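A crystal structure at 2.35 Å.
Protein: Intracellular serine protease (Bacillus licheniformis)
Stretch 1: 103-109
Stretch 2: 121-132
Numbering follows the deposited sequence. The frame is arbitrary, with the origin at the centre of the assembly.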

ATOM      1  N   ILE B 103     -10.682  -1.371   7.947  1.00 34.99           N
ATOM      2  CA  ILE B 103      -9.324  -0.958   7.630  1.00 38.49           C
ATOM      3  C   ILE B 103      -8.456  -1.097   8.875  1.00 37.73           C
ATOM      4  O   ILE B 103      -8.765  -0.520   9.903  1.00 38.52           O
ATOM      5  CB  ILE B 103      -9.259   0.511   7.118  1.00 36.33           C
ATOM      6  CG1 ILE B 103      -9.985   0.681   5.784  1.00 35.14           C
ATOM      7  CG2 ILE B 103      -7.821   0.969   6.966  1.00 34.97           C
ATOM      8  CD1 ILE B 103     -10.263   2.157   5.421  1.00 33.21           C
ATOM      9  N   THR B 104      -7.353  -1.829   8.779  1.00 37.12           N
ATOM     10  CA  THR B 104      -6.467  -1.989   9.930  1.00 37.85           C
ATOM     11  C   THR B 104      -5.103  -1.363   9.688  1.00 34.67           C
ATOM     12  O   THR B 104      -4.377  -1.794   8.793  1.00 36.87           O
ATOM     13  CB  THR B 104      -6.226  -3.468  10.267  1.00 40.55           C
ATOM     14  OG1 THR B 104      -7.462  -4.195  10.276  1.00 35.67           O
ATOM     15  CG2 THR B 104      -5.511  -3.594  11.604  1.00 32.99           C
ATOM     16  N   PRO B 105      -4.717  -0.396  10.532  1.00 37.65           N
ATOM     17  CA  PRO B 105      -3.425   0.288  10.367  1.00 34.49           C
ATOM     18  C   PRO B 105      -2.266  -0.546  10.919  1.00 39.92           C
ATOM     19  O   PRO B 105      -2.337  -0.989  12.068  1.00 41.27           O
ATOM     20  CB  PRO B 105      -3.600   1.581  11.180  1.00 34.97           C
ATOM     21  CG  PRO B 105      -4.577   1.191  12.287  1.00 40.12           C
ATOM     22  CD  PRO B 105      -5.480   0.101  11.700  1.00 37.00           C
ATOM     23  N   TYR B 106      -1.256  -0.799  10.085  1.00 35.43           N
ATOM     24  CA  TYR B 106       0.018  -1.349  10.514  1.00 35.19           C
ATOM     25  C   TYR B 106       1.070  -0.285  10.316  1.00 37.48           C
ATOM     26  O   TYR B 106       1.615  -0.146   9.208  1.00 34.39           O
ATOM     27  CB  TYR B 106       0.391  -2.604   9.729  1.00 33.54           C
ATOM     28  CG  TYR B 106      -0.482  -3.808  10.026  1.00 36.47           C
ATOM     29  CD1 TYR B 106      -1.798  -3.867   9.575  1.00 37.10           C
ATOM     30  CD2 TYR B 106       0.008  -4.880  10.750  1.00 38.34           C
ATOM     31  CE1 TYR B 106      -2.598  -4.958   9.831  1.00 37.66           C
ATOM     32  CE2 TYR B 106      -0.785  -5.993  11.013  1.00 41.42           C
ATOM     33  CZ  TYR B 106      -2.088  -6.021  10.552  1.00 42.11           C
ATOM     34  OH  TYR B 106      -2.882  -7.112  10.808  1.00 35.87           O
ATOM     35  N   GLN B 107       1.355   0.454  11.389  1.00 35.14           N
ATOM     36  CA  GLN B 107       2.229   1.627  11.338  1.00 37.34           C
ATOM     37  C   GLN B 107       3.707   1.262  11.284  1.00 35.73           C
ATOM     38  O   GLN B 107       4.294   0.823  12.272  1.00 39.21           O
ATOM     39  CB  GLN B 107       1.962   2.551  12.536  1.00 34.76           C
ATOM     40  CG  GLN B 107       2.847   3.791  12.525  1.00 36.86           C
ATOM     41  CD  GLN B 107       2.356   4.866  13.481  1.00 38.35           C
ATOM     42  OE1 GLN B 107       1.414   4.654  14.234  1.00 43.31           O
ATOM     43  NE2 GLN B 107       2.953   6.042  13.405  1.00 38.78           N
ATOM     44  N   VAL B 108       4.302   1.435  10.114  1.00 35.17           N
ATOM     45  CA  VAL B 108       5.716   1.127   9.928  1.00 33.54           C
ATOM     46  C   VAL B 108       6.501   2.340   9.458  1.00 35.34           C
ATOM     47  O   VAL B 108       7.698   2.258   9.221  1.00 41.27           O
ATOM     48  CB  VAL B 108       5.895  -0.015   8.932  1.00 31.63           C
ATOM     49  CG1 VAL B 108       5.129  -1.238   9.393  1.00 32.77           C
ATOM     50  CG2 VAL B 108       5.409   0.411   7.549  1.00 33.73           C
ATOM     51  N   LEU B 109       5.811   3.464   9.327  1.00 37.80           N
ATOM     52  CA  LEU B 109       6.427   4.717   8.899  1.00 42.46           C
ATOM     53  C   LEU B 109       6.122   5.827   9.887  1.00 44.17           C
ATOM     54  O   LEU B 109       5.086   5.816  10.579  1.00 41.07           O
ATOM     55  CB  LEU B 109       5.931   5.152   7.510  1.00 45.96           C
ATOM     56  CG  LEU B 109       6.003   4.201   6.317  1.00 45.25           C
ATOM     57  CD1 LEU B 109       5.275   4.825   5.134  1.00 42.37           C
ATOM     58  CD2 LEU B 109       7.447   3.902   5.970  1.00 43.82           C
TER
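Stretch 2 121-132: KAMVDAVNDGHE

Residues 121–128 form the C-terminal part of a helix that packs over the strand 103–107 and runs nearly antiparallel to it, with a crossing angle of 154° and a closest axial approach of 9.4 Å. The chain leaves helical geometry at Asp 129, and Gly 130 leads into His 131. Side chains alternate along the strand: Ile 103, Pro 105 and Gln 107 point away from the helix, whereas Thr 104 and Tyr 106 point toward it.

Thr 104 lies beside the segment that follows the helix, where its OG1 hydrogen-bonds to NE2 of His 131 at 2.8 Å. The imidazole is also held from its own side, because ND1 of His 131 donates to the carbonyl O of Ala 126 (3.0 Å).

Tyr 106 dominates the interface. Its CB rests against CB of Ala 122 at 3.8 Å, and from there the ring, in the m rotamer, extends along the helix toward its C-terminal end. CB of Ala 126 covers one ring face, 4.2 Å from the centroid, while the edge of the ring is directed at the face of His 131. At the tip, OH of Tyr 106 donates a short hydrogen bond to OD2 of Asp 129 (2.6 Å).

Beyond the strand, Val 108 completes the apolar contact, its CG1 lying 3.9 Å from CB of Ala 122.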

ATOM      1  N   LYS B 121       7.392  -7.601   8.376  1.00 36.58           N
ATOM      2  CA  LYS B 121       6.777  -8.117   9.586  1.00 37.86           C
ATOM      3  C   LYS B 121       5.287  -7.806   9.574  1.00 38.08           C
ATOM      4  O   LYS B 121       4.468  -8.658   9.921  1.00 35.38           O
ATOM      5  CB  LYS B 121       7.434  -7.536  10.821  1.00 41.06           C
ATOM      6  CG  LYS B 121       6.974  -8.188  12.108  1.00 36.32           C
ATOM      7  CD  LYS B 121       7.613  -7.472  13.281  1.00 44.24           C
ATOM      8  CE  LYS B 121       8.924  -8.120  13.674  1.00 44.89           C
ATOM      9  NZ  LYS B 121       9.633  -7.355  14.715  1.00 50.16           N
ATOM     10  N   ALA B 122       4.948  -6.589   9.158  1.00 35.86           N
ATOM     11  CA  ALA B 122       3.551  -6.198   9.051  1.00 38.91           C
ATOM     12  C   ALA B 122       2.831  -7.041   7.995  1.00 36.20           C
ATOM     13  O   ALA B 122       1.684  -7.465   8.196  1.00 36.71           O
ATOM     14  CB  ALA B 122       3.426  -4.716   8.719  1.00 33.65           C
ATOM     15  N   MET B 123       3.512  -7.348   6.904  1.00 34.62           N
ATOM     16  CA  MET B 123       2.881  -8.160   5.879  1.00 35.51           C
ATOM     17  C   MET B 123       2.493  -9.497   6.475  1.00 37.50           C
ATOM     18  O   MET B 123       1.349  -9.951   6.345  1.00 39.79           O
ATOM     19  CB  MET B 123       3.815  -8.375   4.677  1.00 34.82           C
ATOM     20  CG  MET B 123       4.005  -7.133   3.799  1.00 35.64           C
ATOM     21  SD  MET B 123       5.243  -7.364   2.489  1.00 38.81           S
ATOM     22  CE  MET B 123       4.443  -8.543   1.382  1.00 30.98           C
ATOM     23  N   VAL B 124       3.441 -10.109   7.169  1.00 36.81           N
ATOM     24  CA  VAL B 124       3.218 -11.435   7.685  1.00 37.30           C
ATOM     25  C   VAL B 124       2.134 -11.421   8.749  1.00 37.18           C
ATOM     26  O   VAL B 124       1.216 -12.251   8.734  1.00 39.53           O
ATOM     27  CB  VAL B 124       4.514 -12.020   8.238  1.00 38.99           C
ATOM     28  CG1 VAL B 124       4.222 -13.338   8.929  1.00 37.80           C
ATOM     29  CG2 VAL B 124       5.475 -12.230   7.094  1.00 32.37           C
ATOM     30  N   ASP B 125       2.206 -10.454   9.648  1.00 38.14           N
ATOM     31  CA  ASP B 125       1.184 -10.335  10.680  1.00 37.11           C
ATOM     32  C   ASP B 125      -0.182 -10.147  10.057  1.00 37.34           C
ATOM     33  O   ASP B 125      -1.140 -10.813  10.451  1.00 40.25           O
ATOM     34  CB  ASP B 125       1.492  -9.177  11.638  1.00 38.84           C
ATOM     35  CG  ASP B 125       2.655  -9.485  12.579  1.00 37.91           C
ATOM     36  OD1 ASP B 125       3.019 -10.674  12.715  1.00 39.89           O
ATOM     37  OD2 ASP B 125       3.207  -8.544  13.180  1.00 38.28           O
ATOM     38  N   ALA B 126      -0.262  -9.261   9.067  1.00 36.46           N
ATOM     39  CA  ALA B 126      -1.532  -8.936   8.425  1.00 36.42           C
ATOM     40  C   ALA B 126      -2.178 -10.188   7.820  1.00 34.82           C
ATOM     41  O   ALA B 126      -3.404 -10.377   7.912  1.00 30.79           O
ATOM     42  CB  ALA B 126      -1.325  -7.844   7.348  1.00 35.28           C
ATOM     43  N   VAL B 127      -1.339 -11.041   7.224  1.00 33.34           N
ATOM     44  CA  VAL B 127      -1.781 -12.330   6.694  1.00 33.04           C
ATOM     45  C   VAL B 127      -2.348 -13.215   7.808  1.00 37.73           C
ATOM     46  O   VAL B 127      -3.462 -13.752   7.704  1.00 35.12           O
ATOM     47  CB  VAL B 127      -0.619 -13.081   6.009  1.00 34.93           C
ATOM     48  CG1 VAL B 127      -1.050 -14.462   5.604  1.00 34.57           C
ATOM     49  CG2 VAL B 127      -0.131 -12.323   4.785  1.00 35.43           C
ATOM     50  N   ASN B 128      -1.566 -13.372   8.876  1.00 38.79           N
ATOM     51  CA  ASN B 128      -1.955 -14.228  10.005  1.00 38.31           C
ATOM     52  C   ASN B 128      -3.209 -13.706  10.741  1.00 40.15           C
ATOM     53  O   ASN B 128      -3.910 -14.482  11.395  1.00 38.85           O
ATOM     54  CB  ASN B 128      -0.788 -14.370  10.993  1.00 37.52           C
ATOM     55  CG  ASN B 128       0.394 -15.168  10.416  1.00 38.84           C
ATOM     56  OD1 ASN B 128       0.273 -15.893   9.420  1.00 35.36           O
ATOM     57  ND2 ASN B 128       1.549 -15.017  11.046  1.00 35.18           N
ATOM     58  N   ASP B 129      -3.487 -12.403  10.612  1.00 36.79           N
ATOM     59  CA  ASP B 129      -4.656 -11.745  11.232  1.00 36.59           C
ATOM     60  C   ASP B 129      -5.932 -11.771  10.397  1.00 35.60           C
ATOM     61  O   ASP B 129      -6.890 -11.074  10.699  1.00 36.22           O
ATOM     62  CB  ASP B 129      -4.332 -10.284  11.551  1.00 35.44           C
ATOM     63  CG  ASP B 129      -3.176 -10.144  12.520  1.00 44.29           C
ATOM     64  OD1 ASP B 129      -2.914 -11.114  13.271  1.00 53.91           O
ATOM     65  OD2 ASP B 129      -2.510  -9.083  12.518  1.00 44.40           O
ATOM     66  N   GLY B 130      -5.920 -12.536   9.323  1.00 31.24           N
ATOM     67  CA  GLY B 130      -7.101 -12.744   8.522  1.00 33.67           C
ATOM     68  C   GLY B 130      -7.449 -11.647   7.525  1.00 35.49           C
ATOM     69  O   GLY B 130      -8.559 -11.649   7.012  1.00 39.74           O
ATOM     70  N   HIS B 131      -6.483 -10.798   7.158  1.00 35.85           N
ATOM     71  CA  HIS B 131      -6.699  -9.755   6.144  1.00 31.43           C
ATOM     72  C   HIS B 131      -6.656 -10.341   4.745  1.00 31.25           C
ATOM     73  O   HIS B 131      -5.701 -11.024   4.386  1.00 31.62           O
ATOM     74  CB  HIS B 131      -5.632  -8.665   6.270  1.00 31.16           C
ATOM     75  CG  HIS B 131      -5.765  -7.842   7.511  1.00 34.38           C
ATOM     76  ND1 HIS B 131      -5.310  -8.270   8.743  1.00 38.56           N
ATOM     77  CD2 HIS B 131      -6.339  -6.634   7.719  1.00 33.95           C
ATOM     78  CE1 HIS B 131      -5.591  -7.352   9.653  1.00 38.67           C
ATOM     79  NE2 HIS B 131      -6.212  -6.351   9.058  1.00 39.13           N
ATOM     80  N   GLU B 132      -7.658 -10.029   3.934  1.00 33.82           N
ATOM     81  CA  GLU B 132      -7.713 -10.548   2.571  1.00 35.91           C
ATOM     82  C   GLU B 132      -6.977  -9.663   1.565  1.00 33.46           C
ATOM     83  O   GLU B 132      -6.601 -10.129   0.485  1.00 32.29           O
ATOM     84  CB  GLU B 132      -9.161 -10.741   2.119  1.00 37.32           C
ATOM     85  CG  GLU B 132      -9.976 -11.770   2.882  1.00 42.38           C
ATOM     86  CD  GLU B 132     -10.829 -11.178   4.011  1.00 49.91           C
ATOM     87  OE1 GLU B 132     -10.411 -10.200   4.711  1.00 36.95           O
ATOM     88  OE2 GLU B 132     -11.977 -11.669   4.130  1.00 52.00           O
TER